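Long-range contacts in putative exported protein (Aeromonas hydrophila subsp. hydrophila, PDB 4PJ2), which probably inhibits i-type lysozymes in the bacterial periplasm and binds a magnesium ion: residues R35-A40 with D47-G52; L11-V16 with L97-G102; I61-L66 with I78-S83; G4-L9 with V16-E21; L90-F95 with N107-L112. One frame throughout, in Å; residues are numbered along the deposited sequence.

Contact 1 (R35-A40 with D47-G52)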
# COMPACT_ATOMS: atom_id res chain seq x y z
N ARG A 35 14.46 2.73 13.19
CA ARG A 35 15.45 2.60 14.27
C ARG A 35 16.54 3.63 14.05
O ARG A 35 17.05 3.76 12.95
CB ARG A 35 16.05 1.20 14.32
CG ARG A 35 15.07 0.13 14.83
CD ARG A 35 15.65 -1.25 14.66
NE ARG A 35 15.33 -2.24 15.68
CZ ARG A 35 14.37 -3.15 15.63
NH1 ARG A 35 13.45 -3.15 14.69
NH2 ARG A 35 14.31 -4.05 16.60
N LEU A 36 16.86 4.36 15.12
CA LEU A 36 17.86 5.42 15.10
C LEU A 36 19.07 5.00 15.89
O LEU A 36 18.94 4.50 17.03
CB LEU A 36 17.26 6.66 15.72
CG LEU A 36 18.11 7.92 15.74
CD1 LEU A 36 18.42 8.40 14.34
CD2 LEU A 36 17.42 9.00 16.54
N TYR A 37 20.23 5.22 15.30
CA TYR A 37 21.54 4.89 15.86
C TYR A 37 22.41 6.14 15.88
O TYR A 37 22.24 7.03 15.05
CB TYR A 37 22.23 3.82 15.01
CG TYR A 37 21.43 2.55 14.86
CD1 TYR A 37 21.69 1.43 15.66
CD2 TYR A 37 20.37 2.47 13.94
CE1 TYR A 37 20.94 0.29 15.54
CE2 TYR A 37 19.63 1.33 13.83
CZ TYR A 37 19.91 0.24 14.62
OH TYR A 37 19.13 -0.87 14.48
N SER A 38 23.36 6.23 16.79
CA SER A 38 24.19 7.42 16.87
C SER A 38 25.11 7.57 15.68
O SER A 38 25.44 8.69 15.32
CB SER A 38 25.04 7.41 18.14
OG SER A 38 26.13 6.53 17.95
N GLY A 39 25.53 6.47 15.05
CA GLY A 39 26.51 6.53 13.98
C GLY A 39 27.88 6.98 14.44
O GLY A 39 28.70 7.40 13.63
N ALA A 40 28.15 6.88 15.74
CA ALA A 40 29.38 7.46 16.30
C ALA A 40 30.64 6.85 15.69
O ALA A 40 31.62 7.56 15.48
CB ALA A 40 29.39 7.31 17.80
N ASP A 47 26.11 0.16 15.63
CA ASP A 47 26.54 -0.37 16.92
C ASP A 47 25.97 0.37 18.11
O ASP A 47 26.07 -0.16 19.21
CB ASP A 47 28.07 -0.34 17.04
CG ASP A 47 28.74 -1.53 16.40
OD1 ASP A 47 28.10 -2.25 15.62
OD2 ASP A 47 29.93 -1.75 16.71
N GLN A 48 25.38 1.56 17.94
CA GLN A 48 24.92 2.35 19.07
C GLN A 48 23.46 2.76 18.90
O GLN A 48 23.14 3.88 18.48
CB GLN A 48 25.83 3.54 19.26
CG GLN A 48 25.72 4.20 20.59
CD GLN A 48 26.96 5.01 20.93
OE1 GLN A 48 27.20 6.07 20.35
NE2 GLN A 48 27.74 4.52 21.89
N PHE A 49 22.58 1.84 19.21
CA PHE A 49 21.16 2.07 19.12
C PHE A 49 20.72 3.15 20.08
O PHE A 49 21.13 3.17 21.23
CB PHE A 49 20.44 0.75 19.43
CG PHE A 49 18.94 0.89 19.52
CD1 PHE A 49 18.17 1.03 18.38
CD2 PHE A 49 18.32 0.89 20.75
CE1 PHE A 49 16.81 1.16 18.49
CE2 PHE A 49 16.95 1.01 20.85
CZ PHE A 49 16.20 1.14 19.71
N ILE A 50 19.82 4.02 19.61
CA ILE A 50 19.23 5.07 20.43
C ILE A 50 17.75 4.83 20.73
O ILE A 50 17.33 4.83 21.89
CB ILE A 50 19.42 6.46 19.76
CG1 ILE A 50 20.90 6.80 19.63
CG2 ILE A 50 18.67 7.54 20.54
CD1 ILE A 50 21.20 8.04 18.81
N ASP A 51 16.95 4.66 19.69
CA ASP A 51 15.50 4.52 19.86
C ASP A 51 14.89 3.93 18.60
O ASP A 51 15.49 3.95 17.53
CB ASP A 51 14.86 5.87 20.19
CG ASP A 51 13.44 5.75 20.72
OD1 ASP A 51 13.03 4.68 21.20
OD2 ASP A 51 12.72 6.76 20.63
N GLY A 52 13.68 3.41 18.72
CA GLY A 52 12.97 2.89 17.58
C GLY A 52 11.48 2.99 17.79
O GLY A 52 11.03 3.08 18.93
O HOH W 1 25.71 3.62 15.82
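Phe49 and Tyr37 meet as a T-shaped pair: the edge of Phe49, led by CD1, points at one face of the Tyr37 ring, with ring centroids 5.8 Å apart and planes at 71°. At the edge of the Phe49 ring also lies Arg35 CG, 4.2 Å from Phe49 CE1, while the backbone N of Asp51 sits over one face, toward the rim. Ile50 lays its CD1 3.5 Å from Ser38 N.

Between the strands, Leu36 N donates to Asp51 O at 2.8 Å and 175°. Leu36 O takes Ile50 N at 2.8 Å and, weakly, Asp51 N, which makes a classic beta bulge and shifts the pairing by one residue. Further on, Ser38 N donates to Gln48 O at 2.9 Å. Ser38 OG accepts from Ala40 N in an ST turn; its bond to Gln48 OE1 is tentative, because Gln48 has a second conformer. One water accepts from both Gly39 N and Gln48 N.

Arg35 turns its NH1 to a salt bridge with Asp33. The chemistry therefore divides: the Tyr37-Phe49 pair flanked by the Arg35 chain on one face, and main-chain bonds, with a bridging water, where the strands run into the loop that closes the hairpin.

Contact 2 (L11-V16 with L97-G102)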
# COMPACT_ATOMS: atom_id res chain seq x y z
N LEU A 11 22.14 10.31 8.19
CA LEU A 11 21.61 11.66 8.28
C LEU A 11 22.78 12.66 8.24
O LEU A 11 23.91 12.32 8.57
CB LEU A 11 20.84 11.86 9.57
CG LEU A 11 19.40 11.40 9.81
CD1 LEU A 11 18.71 10.98 8.53
CD2 LEU A 11 19.30 10.35 10.86
N PRO A 12 22.49 13.93 7.86
CA PRO A 12 23.57 14.92 7.84
C PRO A 12 24.26 15.09 9.20
O PRO A 12 25.44 15.43 9.26
CB PRO A 12 22.86 16.21 7.41
CG PRO A 12 21.70 15.77 6.67
CD PRO A 12 21.25 14.46 7.28
N SER A 13 23.54 14.83 10.28
CA SER A 13 24.11 14.93 11.63
C SER A 13 25.15 13.84 11.92
O SER A 13 25.90 13.93 12.89
CB SER A 13 22.99 14.75 12.65
OG SER A 13 22.49 13.43 12.56
N GLY A 14 25.18 12.79 11.09
CA GLY A 14 25.98 11.61 11.38
C GLY A 14 25.21 10.46 11.98
O GLY A 14 25.71 9.34 11.98
N GLN A 15 24.02 10.72 12.51
CA GLN A 15 23.17 9.63 12.97
C GLN A 15 22.78 8.76 11.81
O GLN A 15 22.84 9.19 10.64
CB GLN A 15 21.93 10.14 13.66
CG GLN A 15 22.18 10.91 14.92
CD GLN A 15 20.89 11.20 15.68
OE1 GLN A 15 19.89 11.65 15.11
NE2 GLN A 15 20.90 10.93 16.96
N VAL A 16 22.35 7.55 12.11
CA VAL A 16 22.00 6.58 11.10
C VAL A 16 20.62 6.04 11.42
O VAL A 16 20.29 5.79 12.58
CB VAL A 16 23.03 5.45 11.05
CG1 VAL A 16 22.59 4.33 10.12
CG2 VAL A 16 24.38 6.02 10.67
N LEU A 97 14.30 13.44 13.85
CA LEU A 97 15.45 12.65 14.31
C LEU A 97 16.72 13.52 14.39
O LEU A 97 17.22 14.04 13.38
CB LEU A 97 15.74 11.46 13.42
CG LEU A 97 14.93 11.25 12.15
CD1 LEU A 97 15.24 12.30 11.11
CD2 LEU A 97 15.25 9.90 11.60
N ASN A 98 17.26 13.67 15.59
CA ASN A 98 18.49 14.44 15.78
C ASN A 98 19.19 14.03 17.08
O ASN A 98 18.61 13.34 17.93
CB ASN A 98 18.18 15.95 15.76
CG ASN A 98 17.13 16.34 16.77
OD1 ASN A 98 17.38 16.28 17.99
ND2 ASN A 98 15.96 16.74 16.29
N PRO A 99 20.45 14.44 17.23
CA PRO A 99 21.18 14.03 18.43
C PRO A 99 20.58 14.56 19.73
O PRO A 99 20.64 13.88 20.76
CB PRO A 99 22.57 14.63 18.21
CG PRO A 99 22.69 14.79 16.74
CD PRO A 99 21.32 15.11 16.25
N GLN A 100 19.99 15.76 19.69
CA GLN A 100 19.52 16.42 20.91
C GLN A 100 18.25 15.78 21.48
O GLN A 100 18.12 15.60 22.70
CB GLN A 100 19.25 17.91 20.64
CG GLN A 100 20.50 18.73 20.28
CD GLN A 100 21.07 18.38 18.91
OE1 GLN A 100 20.34 18.02 17.97
NE2 GLN A 100 22.39 18.48 18.78
N GLU A 101 17.33 15.41 20.59
CA GLU A 101 15.99 15.03 21.00
C GLU A 101 15.70 13.57 20.71
O GLU A 101 14.82 12.97 21.33
CB GLU A 101 14.97 15.88 20.25
CG GLU A 101 15.27 17.38 20.23
CD GLU A 101 14.87 18.09 21.51
OE1 GLU A 101 14.66 17.39 22.53
OE2 GLU A 101 14.76 19.34 21.49
N GLY A 102 16.42 12.99 19.75
CA GLY A 102 16.17 11.62 19.36
C GLY A 102 15.15 11.50 18.24
O GLY A 102 15.11 12.36 17.36
O HOH W 2 19.92 13.12 12.87
O HOH W 3 19.53 11.26 19.82
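Leu11 reaches Leu97 through one methyl each, CD2 to CD2 at 4.1 Å, the two side chains crossing at about a right angle. Leu97 arrives there in an unusual way: its CG nearly eclipses the backbone N (chi1 4°). Leu11 also opens a type I turn, with Gly14 N donating to Leu11 O. Ser13 lays CB 4.0 Å from Pro99 CD, while its OG accepts from Gln15 N at 3.1 Å, an ST turn.

Gln15 CG lies anti to the carbonyl carbon (chi1 -64°) and the chain runs extended beyond it, bringing the amide over the Asn98-Pro99 peptide: OE1 is 3.2 Å from Asn98 C and NE2 3.4 Å from Pro99 CA. Two waters bridge the segments. One links Gln15 OE1, 2.7 Å away, with Ser13 OG and Leu97 O; another accepts from Gln15 NE2 and donates to Asn98 O.

Asn98 OD1 accepts from Glu101 N in an Asx motif that shapes the turn after strand 90-98. Asn98 also touches Gln74 of the magnesium site. Leu36 of strand 30-37 packs on both Leu11 and Gln15; the loop between strands 6-10 and 16-21 thus sits between strand 30-37 and the tip of the 90-98/102-112 hairpin.

Contact 3 (I61-L66 with I78-S83)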
# COMPACT_ATOMS: atom_id res chain seq x y z
N ILE A 61 6.17 -0.30 1.60
CA ILE A 61 6.99 0.89 1.59
C ILE A 61 7.49 1.11 0.18
O ILE A 61 8.05 0.20 -0.45
CB ILE A 61 8.16 0.75 2.54
CG1 ILE A 61 7.65 0.64 3.99
CG2 ILE A 61 9.10 1.94 2.39
CD1 ILE A 61 8.74 0.52 5.03
N LYS A 62 7.27 2.32 -0.31
CA LYS A 62 7.59 2.69 -1.68
C LYS A 62 8.92 3.43 -1.74
O LYS A 62 9.71 3.21 -2.65
CB LYS A 62 6.47 3.56 -2.22
CG LYS A 62 6.66 3.99 -3.67
CD LYS A 62 5.73 5.14 -4.07
CE LYS A 62 6.11 5.74 -5.42
NZ LYS A 62 5.51 7.08 -5.60
N GLU A 63 9.15 4.33 -0.79
CA GLU A 63 10.37 5.13 -0.80
C GLU A 63 10.57 5.83 0.54
O GLU A 63 9.62 6.03 1.30
CB GLU A 63 10.35 6.15 -1.94
CG GLU A 63 9.41 7.30 -1.72
CD GLU A 63 9.48 8.33 -2.85
OE1 GLU A 63 8.40 8.78 -3.28
OE2 GLU A 63 10.60 8.69 -3.29
N LEU A 64 11.82 6.21 0.79
CA LEU A 64 12.19 7.02 1.95
C LEU A 64 12.67 8.35 1.41
O LEU A 64 13.40 8.39 0.41
CB LEU A 64 13.34 6.37 2.72
CG LEU A 64 13.10 4.93 3.15
CD1 LEU A 64 14.31 4.46 3.95
CD2 LEU A 64 11.82 4.76 3.96
N LYS A 65 12.28 9.43 2.07
CA LYS A 65 12.77 10.76 1.72
C LYS A 65 13.35 11.44 2.95
O LYS A 65 12.88 11.23 4.07
CB LYS A 65 11.63 11.63 1.18
CG LYS A 65 10.91 11.07 -0.03
CD LYS A 65 9.74 11.98 -0.40
CE LYS A 65 9.02 11.52 -1.64
NZ LYS A 65 9.78 11.85 -2.89
N LEU A 66 14.38 12.25 2.72
CA LEU A 66 14.98 13.08 3.76
C LEU A 66 14.83 14.53 3.33
O LEU A 66 15.47 14.98 2.38
CB LEU A 66 16.47 12.77 3.93
CG LEU A 66 16.81 11.42 4.54
CD1 LEU A 66 18.32 11.21 4.56
CD2 LEU A 66 16.23 11.32 5.94
N ILE A 78 10.79 10.84 5.93
CA ILE A 78 9.44 10.56 5.45
C ILE A 78 9.42 9.16 4.88
O ILE A 78 10.21 8.83 4.01
CB ILE A 78 8.96 11.58 4.40
CG1 ILE A 78 9.02 12.99 4.98
CG2 ILE A 78 7.52 11.22 3.96
CD1 ILE A 78 10.27 13.78 4.61
N VAL A 79 8.53 8.32 5.41
CA VAL A 79 8.34 6.97 4.92
C VAL A 79 7.04 6.94 4.13
O VAL A 79 5.98 7.21 4.68
CB VAL A 79 8.30 5.93 6.06
CG1 VAL A 79 8.12 4.52 5.49
CG2 VAL A 79 9.57 5.99 6.89
N VAL A 80 7.14 6.63 2.83
CA VAL A 80 5.99 6.65 1.93
C VAL A 80 5.55 5.22 1.67
O VAL A 80 6.37 4.38 1.34
CB VAL A 80 6.31 7.33 0.59
CG1 VAL A 80 5.05 7.38 -0.27
CG2 VAL A 80 6.86 8.73 0.82
N VAL A 81 4.26 4.98 1.79
CA VAL A 81 3.68 3.65 1.66
C VAL A 81 2.59 3.67 0.59
O VAL A 81 1.78 4.58 0.57
CB VAL A 81 3.07 3.19 3.00
CG1 VAL A 81 2.37 1.83 2.89
CG2 VAL A 81 4.18 3.09 4.05
N GLU A 82 2.59 2.65 -0.26
CA GLU A 82 1.65 2.53 -1.39
C GLU A 82 0.66 1.40 -1.10
O GLU A 82 1.07 0.27 -0.89
CB GLU A 82 2.45 2.23 -2.67
CG GLU A 82 1.64 1.77 -3.89
CD GLU A 82 2.52 1.45 -5.09
OE1 GLU A 82 3.06 0.32 -5.17
OE2 GLU A 82 2.68 2.33 -5.97
N SER A 83 -0.63 1.70 -1.16
CA SER A 83 -1.68 0.70 -0.97
C SER A 83 -1.55 -0.41 -1.99
O SER A 83 -1.24 -0.15 -3.17
CB SER A 83 -3.06 1.32 -1.12
OG SER A 83 -4.03 0.28 -1.07
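Leu64 and Val79 lie side by side and point the same way, with Leu64 CD2 3.9 Å from Val79 CG2 and close to its CG1. Ile61 crosses the same valine obliquely from further along, its CD1 4.1 Å from Val79 CG1, so one valine is touched by two branched side chains. On the other face Glu63 runs alongside Val80, its CG, set between the backbone N and the carbonyl carbon (chi1 73°), lying 3.9 Å from Val80 CB.

The main chain sets these positions. Lys65 and Ile78 form a hydrogen-bonded pair, Ile78 N reaching Lys65 O at 2.8 Å and Lys65 N reaching Ile78 O at 2.9 Å. Val80 N donates to Glu63 O, yet Val80 O accepts from Lys62 N, at 2.8 Å and 172°. Lys62 and Glu63 thus both face Val80, a classic beta bulge that shifts the register by one. A further turn at the lysine end, chi4 -76°, places Lys65 NZ 3.3 Å from Glu63 OE2 in a weak salt bridge along the strand.

Further out, Ile61 packs on Phe5, in the loop just before strand 6-10, and Leu64 on Lys7 and Leu9 of that strand. Ile119 of helix 118-123 lies against both Lys65 and Ile78. In the conformer given, Glu82 OE1 hydrogen-bonds a polar side chain of another protein chain. This is an antiparallel beta hairpin with a classic bulge, and the loop between its strands, 60-67 and 76-82, carries the magnesium ligands Asp68, Asn70, Asp72 and Gln74, with Glu76 at the start of the returning strand.

Contact 4 (G4-L9 with V16-E21)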
# COMPACT_ATOMS: atom_id res chain seq x y z
N GLY A 4 11.46 -8.63 2.37
CA GLY A 4 10.98 -7.53 3.18
C GLY A 4 11.87 -6.30 3.10
O GLY A 4 13.10 -6.41 3.13
N PHE A 5 11.26 -5.13 2.99
CA PHE A 5 11.98 -3.88 2.83
C PHE A 5 12.95 -3.65 3.96
O PHE A 5 12.59 -3.82 5.12
CB PHE A 5 10.97 -2.74 2.79
CG PHE A 5 11.56 -1.41 2.52
CD1 PHE A 5 11.55 -0.88 1.24
CD2 PHE A 5 12.12 -0.67 3.54
CE1 PHE A 5 12.09 0.36 0.99
CE2 PHE A 5 12.67 0.57 3.30
CZ PHE A 5 12.65 1.08 2.02
N PHE A 6 14.19 -3.28 3.63
CA PHE A 6 15.17 -2.80 4.59
C PHE A 6 16.04 -1.74 3.91
O PHE A 6 16.55 -1.96 2.82
CB PHE A 6 16.06 -3.93 5.10
CG PHE A 6 17.19 -3.45 5.98
CD1 PHE A 6 16.97 -3.16 7.32
CD2 PHE A 6 18.45 -3.28 5.46
CE1 PHE A 6 18.00 -2.72 8.11
CE2 PHE A 6 19.48 -2.83 6.25
CZ PHE A 6 19.25 -2.56 7.58
N LYS A 7 16.21 -0.59 4.56
CA LYS A 7 17.11 0.43 4.06
C LYS A 7 17.76 1.17 5.20
O LYS A 7 17.12 1.45 6.20
CB LYS A 7 16.37 1.42 3.17
CG LYS A 7 17.27 2.40 2.41
CD LYS A 7 16.50 3.06 1.25
CE LYS A 7 17.34 4.10 0.52
NZ LYS A 7 18.49 3.50 -0.20
N GLN A 8 19.03 1.48 5.02
CA GLN A 8 19.81 2.23 5.97
C GLN A 8 20.23 3.56 5.34
O GLN A 8 20.67 3.58 4.18
CB GLN A 8 21.05 1.42 6.32
CG GLN A 8 21.97 2.08 7.30
CD GLN A 8 23.20 1.25 7.56
OE1 GLN A 8 23.10 0.05 7.76
NE2 GLN A 8 24.37 1.89 7.54
N LEU A 9 20.10 4.65 6.10
CA LEU A 9 20.45 6.00 5.64
C LEU A 9 21.29 6.71 6.70
O LEU A 9 20.99 6.62 7.88
CB LEU A 9 19.21 6.85 5.40
CG LEU A 9 18.28 6.44 4.27
CD1 LEU A 9 17.01 7.30 4.29
CD2 LEU A 9 18.98 6.58 2.94
N VAL A 16 22.35 7.55 12.11
CA VAL A 16 22.00 6.58 11.10
C VAL A 16 20.62 6.04 11.42
O VAL A 16 20.29 5.79 12.58
CB VAL A 16 23.03 5.45 11.05
CG1 VAL A 16 22.59 4.33 10.12
CG2 VAL A 16 24.38 6.02 10.67
N VAL A 17 19.80 5.85 10.39
CA VAL A 17 18.46 5.31 10.57
C VAL A 17 18.30 4.08 9.68
O VAL A 17 18.81 4.04 8.57
CB VAL A 17 17.38 6.42 10.32
CG1 VAL A 17 17.30 6.82 8.85
CG2 VAL A 17 16.04 5.99 10.77
N THR A 18 17.58 3.08 10.18
CA THR A 18 17.13 1.99 9.34
C THR A 18 15.61 1.94 9.36
O THR A 18 14.97 2.33 10.33
CB THR A 18 17.69 0.64 9.75
OG1 THR A 18 17.15 0.28 11.02
CG2 THR A 18 19.21 0.66 9.83
N VAL A 19 15.06 1.44 8.27
CA VAL A 19 13.61 1.29 8.12
C VAL A 19 13.38 -0.10 7.58
O VAL A 19 13.97 -0.49 6.58
CB VAL A 19 13.01 2.34 7.18
CG1 VAL A 19 11.50 2.13 7.06
CG2 VAL A 19 13.33 3.73 7.68
N SER A 20 12.49 -0.85 8.25
CA SER A 20 12.22 -2.25 7.91
C SER A 20 10.74 -2.54 7.97
O SER A 20 10.06 -2.09 8.87
CB SER A 20 12.84 -3.16 8.97
OG SER A 20 14.23 -3.11 8.99
N GLU A 21 10.25 -3.36 7.04
CA GLU A 21 8.91 -3.94 7.20
C GLU A 21 8.95 -5.08 8.21
O GLU A 21 9.96 -5.74 8.38
CB GLU A 21 8.39 -4.42 5.85
CG GLU A 21 7.94 -3.25 4.98
CD GLU A 21 7.51 -3.63 3.58
OE1 GLU A 21 7.80 -4.76 3.15
OE2 GLU A 21 6.89 -2.79 2.88
O HOH W 4 11.85 -6.38 6.26
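Lys7 and Leu9 pair with Val19 and Val17 as regular antiparallel hydrogen-bonded partners, the strand axes at 168°, for instance Leu9 N to Val17 O at 2.9 Å. Glu21 N extends the pattern to Phe5 O, and a water donates to both Phe5 O and Glu21 O.

Among the side chains, Phe6 swings its ring across to the neighbouring strand: CG is anti to the backbone N (chi1 174°), Ser20 OG lies in plane at the ring edge 3.2 Å from Phe6 CD1, and Thr18 CB is 3.8 Å from Phe6 CE1. Gln8 follows on the same face, its CG 3.7 Å from Val16 CG1 as the two side chains cross obliquely. On the opposite face Phe5 turns a ring edge to Val19 O, 3.6 Å from Phe5 CD2. Phe5 CB meets Glu21 CD at 3.7 Å.

Glu21 OE1 makes a weak bond with Phe5 N, but OE2 accepts from Ile61 N, reaching from this sheet to strand 60-67. Val17 and Val19 both pack on Leu77, and Val19 also on Ile61. What results is a beta hairpin at the edge of a four-stranded antiparallel sheet, with its Lys7, Leu9, Val17 and Val19 face toward the second sheet.

Contact 5 (L90-F95 with N107-L112)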
# COMPACT_ATOMS: atom_id res chain seq x y z
N LEU A 90 -1.49 6.60 -1.61
CA LEU A 90 -0.28 6.83 -0.82
C LEU A 90 -0.62 7.29 0.58
O LEU A 90 -1.54 8.05 0.84
CB LEU A 90 0.60 7.89 -1.50
CG LEU A 90 1.13 7.52 -2.89
CD1 LEU A 90 1.96 8.67 -3.46
CD2 LEU A 90 1.94 6.25 -2.89
N SER A 91 0.21 6.81 1.50
CA SER A 91 0.20 7.29 2.87
C SER A 91 1.65 7.55 3.24
O SER A 91 2.57 7.12 2.55
CB SER A 91 -0.47 6.27 3.81
OG SER A 91 0.14 5.00 3.70
N ALA A 92 1.86 8.33 4.28
CA ALA A 92 3.22 8.61 4.69
C ALA A 92 3.24 9.06 6.12
O ALA A 92 2.30 9.70 6.60
CB ALA A 92 3.83 9.69 3.81
N ASP A 93 4.33 8.74 6.79
CA ASP A 93 4.63 9.23 8.12
C ASP A 93 5.93 10.02 8.07
O ASP A 93 6.87 9.62 7.40
CB ASP A 93 4.78 8.06 9.10
CG ASP A 93 3.53 7.24 9.17
OD1 ASP A 93 2.50 7.77 9.64
OD2 ASP A 93 3.57 6.07 8.73
N ALA A 94 5.95 11.13 8.78
CA ALA A 94 7.16 11.93 8.93
C ALA A 94 7.68 11.81 10.36
O ALA A 94 6.89 11.79 11.31
CB ALA A 94 6.91 13.39 8.57
N PHE A 95 9.00 11.78 10.49
CA PHE A 95 9.68 11.66 11.78
C PHE A 95 10.75 12.72 11.93
O PHE A 95 11.49 13.00 10.99
CB PHE A 95 10.39 10.30 11.92
CG PHE A 95 9.49 9.12 11.78
CD1 PHE A 95 9.05 8.42 12.89
CD2 PHE A 95 9.12 8.67 10.53
CE1 PHE A 95 8.24 7.32 12.74
CE2 PHE A 95 8.28 7.58 10.38
CZ PHE A 95 7.85 6.91 11.49
N ASN A 107 4.21 13.81 11.67
CA ASN A 107 2.90 13.92 10.99
C ASN A 107 2.55 12.62 10.22
O ASN A 107 3.41 11.77 10.04
CB ASN A 107 2.94 15.12 10.05
CG ASN A 107 1.56 15.61 9.63
OD1 ASN A 107 0.52 15.19 10.16
ND2 ASN A 107 1.54 16.54 8.70
N HIS A 108 1.29 12.48 9.80
CA HIS A 108 0.79 11.35 9.00
C HIS A 108 -0.22 11.85 7.96
O HIS A 108 -1.03 12.70 8.27
CB HIS A 108 0.13 10.31 9.92
CG HIS A 108 -0.57 9.20 9.20
ND1 HIS A 108 0.08 8.07 8.75
CD2 HIS A 108 -1.88 9.03 8.89
CE1 HIS A 108 -0.80 7.25 8.18
NE2 HIS A 108 -2.00 7.82 8.25
N VAL A 109 -0.16 11.30 6.75
CA VAL A 109 -1.19 11.53 5.73
C VAL A 109 -1.54 10.20 5.10
O VAL A 109 -0.74 9.27 5.14
CB VAL A 109 -0.72 12.53 4.64
CG1 VAL A 109 -0.49 13.90 5.26
CG2 VAL A 109 0.52 12.02 3.92
N GLU A 110 -2.73 10.09 4.53
CA GLU A 110 -3.14 8.85 3.90
C GLU A 110 -4.26 9.12 2.91
O GLU A 110 -4.88 10.19 2.91
CB GLU A 110 -3.59 7.81 4.93
CG GLU A 110 -4.77 8.21 5.75
CD GLU A 110 -5.21 7.07 6.63
OE1 GLU A 110 -4.51 6.79 7.62
OE2 GLU A 110 -6.23 6.42 6.31
N GLY A 111 -4.48 8.15 2.03
CA GLY A 111 -5.56 8.23 1.05
C GLY A 111 -5.26 9.17 -0.09
O GLY A 111 -6.19 9.64 -0.77
N LEU A 112 -3.99 9.46 -0.34
CA LEU A 112 -3.58 10.37 -1.41
C LEU A 112 -3.58 9.66 -2.73
O LEU A 112 -3.31 8.48 -2.82
CB LEU A 112 -2.16 10.85 -1.15
CG LEU A 112 -1.92 12.05 -0.24
CD1 LEU A 112 -2.67 12.00 1.03
CD2 LEU A 112 -0.44 12.16 0.05
O HOH W 5 2.68 9.11 12.05
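The polar centre of this pairing is Asp93 with His108, two side chains lying side by side. His108 CG stands anti to the backbone N (chi1 172°), which carries the ring alongside Asp93, and His108 ND1 donates to Asp93 OD1 at 2.6 Å. The oxygen lies near the ring plane, although the nitrogen meets the carboxylate from above its plane, 35° out of it. At the other side of the ring, His108 NE2 donates to the anti lone pair of Glu110 OE1 at 2.8 Å and 167°. With acidic groups at both nitrogens, the ring is held against rotation and is probably protonated on both. A water donates to Asp93 OD1, and OD2 accepts from Tyr32 OH on strand 30-37.

Main-chain bonds run along the whole pairing. Ala92 and Val109 exchange two bonds at 2.9 Å each way between N and O, and Ala94 N donates to Asn107 O, with a weak return bond from Asn107 N. Leu90 pairs with Leu112, but Gly111 and Leu112 both stand opposite Leu90. That is a G1 bulge, whose first residue, Gly111, has a positive phi.

Apolar contacts occupy the face away from His108. Ala92 CB lies 4.0 Å from Val109 CG2, and Leu90 CB 4.1 Å from Leu112 CB; helix 118-123 packs over this side through Val118, Ala121 and Leu122.

Leu90 also meets an apolar side chain of another protein chain. This is a beta hairpin with a G1 bulge near its open end, with strand 102-112 at the edge of the second four-stranded antiparallel sheet within this chain.

From the N terminus, contact 4 closes the first hairpin and contact 1 the next, with strand 16-21 beside strand 30-37 in one antiparallel sheet. Contact 3 then pairs the strands around the magnesium loop, and contact 5 follows in the second sheet, linked to contact 3 by backbone hydrogen bonds between strands 76-82 and 90-98. These four run in series. Contact 2 is the long-range tie: its closure spans 80 residues, encloses contacts 1 and 3, and crosses contacts 4 and 5, joining the loop of the first hairpin to the turn of the last. Contacts 3 and 4 also touch, so the two sheets meet there.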